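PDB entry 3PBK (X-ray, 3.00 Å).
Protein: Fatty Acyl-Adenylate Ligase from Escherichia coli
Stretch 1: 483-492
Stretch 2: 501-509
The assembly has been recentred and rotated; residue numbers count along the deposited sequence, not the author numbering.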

# COMPACT_ATOMS: atom_id res chain seq x y z
N PRO A 483 9.84 -5.91 -25.12
CA PRO A 483 9.26 -4.57 -25.20
C PRO A 483 7.78 -4.58 -24.87
O PRO A 483 7.26 -3.63 -24.28
N GLU A 484 7.11 -5.68 -25.22
CA GLU A 484 5.66 -5.77 -25.07
C GLU A 484 5.26 -6.05 -23.62
O GLU A 484 4.17 -5.66 -23.17
N ILE A 485 6.13 -6.72 -22.88
CA ILE A 485 5.86 -7.03 -21.48
C ILE A 485 6.36 -5.96 -20.50
O ILE A 485 7.51 -5.50 -20.58
N HIS A 486 5.47 -5.56 -19.59
CA HIS A 486 5.80 -4.59 -18.55
C HIS A 486 5.86 -5.27 -17.18
O HIS A 486 5.57 -6.46 -17.06
N SER A 487 6.23 -4.50 -16.16
CA SER A 487 6.30 -5.04 -14.81
C SER A 487 4.90 -5.23 -14.22
O SER A 487 4.07 -4.32 -14.20
N GLY A 488 4.64 -6.45 -13.74
CA GLY A 488 3.32 -6.75 -13.23
C GLY A 488 2.54 -7.58 -14.23
O GLY A 488 1.59 -8.27 -13.87
N ASP A 489 2.94 -7.50 -15.49
CA ASP A 489 2.33 -8.29 -16.55
C ASP A 489 2.66 -9.76 -16.37
O ASP A 489 1.93 -10.63 -16.81
N ALA A 490 3.78 -10.05 -15.71
CA ALA A 490 4.25 -11.42 -15.58
C ALA A 490 4.22 -11.91 -14.13
O ALA A 490 4.69 -11.21 -13.23
N ILE A 491 3.66 -13.10 -13.94
CA ILE A 491 3.56 -13.76 -12.64
C ILE A 491 4.21 -15.14 -12.69
O ILE A 491 3.92 -15.94 -13.60
N ALA A 492 5.06 -15.43 -11.71
CA ALA A 492 5.68 -16.73 -11.62
C ALA A 492 5.32 -17.43 -10.31
O ALA A 492 5.22 -16.80 -9.26
N ILE A 501 5.29 -22.41 -13.41
CA ILE A 501 4.52 -21.73 -14.44
C ILE A 501 4.84 -20.24 -14.44
O ILE A 501 4.95 -19.63 -13.38
N LEU A 502 4.99 -19.67 -15.62
CA LEU A 502 5.07 -18.22 -15.77
C LEU A 502 3.89 -17.72 -16.60
O LEU A 502 3.80 -18.01 -17.79
N GLN A 503 2.98 -16.98 -15.97
CA GLN A 503 1.85 -16.42 -16.70
C GLN A 503 2.16 -15.00 -17.14
O GLN A 503 2.73 -14.22 -16.39
N ILE A 504 1.81 -14.68 -18.38
CA ILE A 504 2.03 -13.36 -18.93
C ILE A 504 0.76 -12.85 -19.60
O ILE A 504 0.26 -13.45 -20.56
N GLN A 505 0.23 -11.75 -19.08
CA GLN A 505 -0.91 -11.11 -19.70
C GLN A 505 -0.34 -10.09 -20.65
O GLN A 505 0.50 -9.29 -20.26
N CYS A 506 -0.77 -10.14 -21.91
CA CYS A 506 -0.18 -9.28 -22.93
C CYS A 506 -1.10 -9.02 -24.11
O CYS A 506 -2.06 -9.75 -24.37
N ARG A 507 -0.77 -7.96 -24.86
CA ARG A 507 -1.54 -7.53 -26.01
C ARG A 507 -0.92 -8.00 -27.34
O ARG A 507 -1.21 -7.42 -28.40
N ILE A 508 -0.09 -9.03 -27.30
CA ILE A 508 0.56 -9.52 -28.52
C ILE A 508 -0.42 -10.32 -29.36
O ILE A 508 -0.80 -11.43 -29.02
N SER A 509 -0.84 -9.74 -30.48
CA SER A 509 -1.83 -10.39 -31.34
C SER A 509 -1.18 -11.33 -32.36
O SER A 509 -1.69 -12.42 -32.60

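Packing between stretches 483-492 and 501-509 of the ligase, which together bury 575 Å² in their contact. Strands 490-492 and 501-505 run antiparallel, their directions 165° apart, and Ile 491 and Gln 503 form the hydrogen-bonded pair: Ile 491 N gives to Gln 503 O at 2.8 Å, and Gln 503 N gives to Ile 491 O at 2.8 Å. This register sends the side chains of Ala 490, Ala 492, Leu 502 and Ile 504 to one face of the sheet and those of Ile 491 and Gln 503 to the other. On the first face the two alanines are short, and the longer residues of the partner strand cover them. Leu 502 (chi1 t, chi2 p) turns its end toward the neighbouring strand, so that CD1 lies 4.0 Å from Ala 490 CB and 4.1 Å from Ala 492 CB, one methyl serving both alanines. Ile 504 (m, t) places CG1 4.2 Å from Ala 490 CB, while its CG2 meets Ile 485 CD1 at 3.9 Å. Ile 485 starts sideways from the loop, but its extended m, t conformation carries CD1 to Ile 504, extending the apolar layer beyond the strand. On the other face Ile 491 (m, t) and Gln 503 (m, t, chi3 -60°) are buried as cross-strand neighbours; the amide NE2 of Gln 503 is hydrogen-bonded elsewhere in the structure.

Polar contacts cluster at Asp 489, just before the first strand. Its carbonyl O accepts from Gln 505 N at 3.0 Å, continuing the backbone ladder, and its side chain adds a second link: Gln 505 NE2 donates to Asp 489 OD1 at 3.3 Å, with a nearly straight angle of 169°. Gln 505 leaves its backbone sideways, and chi1 p with chi2 t brings the amide across to the carboxylate; its OE1 is bonded elsewhere in the structure. Asp 489 is m with chi2 -7°, and its other oxygen, OD2, accepts from His 486 N at 3.0 Å, so the carboxylate braces the type II turn from His 486 to Asp 489 while also holding Gln 505. The turn is closed by Asp 489 N to His 486 O, 3.2 Å, and Gly 488 takes a positive phi of 103°, where a CB would jam against the carbonyl O of Ser 487.

Farther from the strands, Glu 484 and Ile 508 point toward the opposite stretch. Ile 508 (m, t) reaches with CD1 to Glu 484 CB, 3.8 Å away, and both Glu 484 carboxylate oxygens find partners elsewhere in the structure.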

# COMPACT_ATOMS: atom_id res chain seq x y z
CB PRO A 483 9.45 -4.18 -26.67
CG PRO A 483 10.38 -5.20 -27.25
CD PRO A 483 10.19 -6.44 -26.45
CB GLU A 484 5.08 -6.84 -26.00
CG GLU A 484 5.42 -6.62 -27.48
CD GLU A 484 6.56 -7.51 -27.97
OE1 GLU A 484 7.25 -8.13 -27.13
OE2 GLU A 484 6.78 -7.58 -29.21
CB ILE A 485 6.43 -8.39 -21.12
CG1 ILE A 485 6.05 -9.39 -22.21
CG2 ILE A 485 5.94 -8.82 -19.76
CD1 ILE A 485 6.75 -10.70 -22.09
CB HIS A 486 4.75 -3.48 -18.49
CG HIS A 486 4.41 -2.90 -19.82
ND1 HIS A 486 5.30 -2.14 -20.55
CD2 HIS A 486 3.26 -2.95 -20.54
CE1 HIS A 486 4.72 -1.76 -21.68
NE2 HIS A 486 3.48 -2.23 -21.69
CB SER A 487 7.14 -4.12 -13.93
OG SER A 487 7.87 -4.88 -12.98
CB ASP A 489 2.81 -7.81 -17.92
CG ASP A 489 2.11 -6.56 -18.39
OD1 ASP A 489 1.14 -6.11 -17.72
OD2 ASP A 489 2.53 -6.02 -19.44
CB ALA A 490 5.65 -11.57 -16.16
CB ILE A 491 2.11 -14.02 -12.27
CG1 ILE A 491 1.31 -12.73 -12.32
CG2 ILE A 491 2.02 -14.64 -10.89
CD1 ILE A 491 -0.18 -13.00 -12.38
CB ALA A 492 7.19 -16.62 -11.78
CB ILE A 501 3.00 -21.95 -14.27
CG1 ILE A 501 2.62 -23.40 -14.54
CG2 ILE A 501 2.21 -21.03 -15.19
CD1 ILE A 501 2.27 -24.17 -13.30
CB LEU A 502 6.37 -17.82 -16.45
CG LEU A 502 6.54 -16.35 -16.85
CD1 LEU A 502 6.60 -15.46 -15.63
CD2 LEU A 502 7.79 -16.18 -17.67
CB GLN A 503 0.59 -16.46 -15.84
CG GLN A 503 0.34 -17.81 -15.21
CD GLN A 503 -1.09 -17.96 -14.71
OE1 GLN A 503 -1.55 -17.21 -13.85
NE2 GLN A 503 -1.79 -18.95 -15.24
CB ILE A 504 3.18 -13.34 -19.97
CG1 ILE A 504 4.44 -13.98 -19.39
CG2 ILE A 504 3.47 -11.93 -20.43
CD1 ILE A 504 5.61 -13.98 -20.34
CB GLN A 505 -1.78 -10.42 -18.64
CG GLN A 505 -1.13 -9.24 -17.97
CD GLN A 505 -2.08 -8.51 -17.04
OE1 GLN A 505 -3.08 -9.08 -16.60
NE2 GLN A 505 -1.77 -7.25 -16.74
CB CYS A 506 1.11 -9.91 -23.44
SG CYS A 506 0.77 -11.49 -24.23
CB ARG A 507 -1.70 -6.00 -25.99
CG ARG A 507 -2.53 -5.45 -24.83
CD ARG A 507 -2.34 -3.95 -24.67
NE ARG A 507 -3.06 -3.44 -23.51
CZ ARG A 507 -2.92 -2.21 -23.01
NH1 ARG A 507 -2.07 -1.36 -23.59
NH2 ARG A 507 -3.61 -1.82 -21.94
CB ILE A 508 1.80 -10.38 -28.21
CG1 ILE A 508 2.89 -9.53 -27.56
CG2 ILE A 508 2.33 -11.01 -29.48
CD1 ILE A 508 3.92 -10.33 -26.79
CB SER A 509 -2.69 -9.34 -32.05
OG SER A 509 -3.16 -8.36 -31.14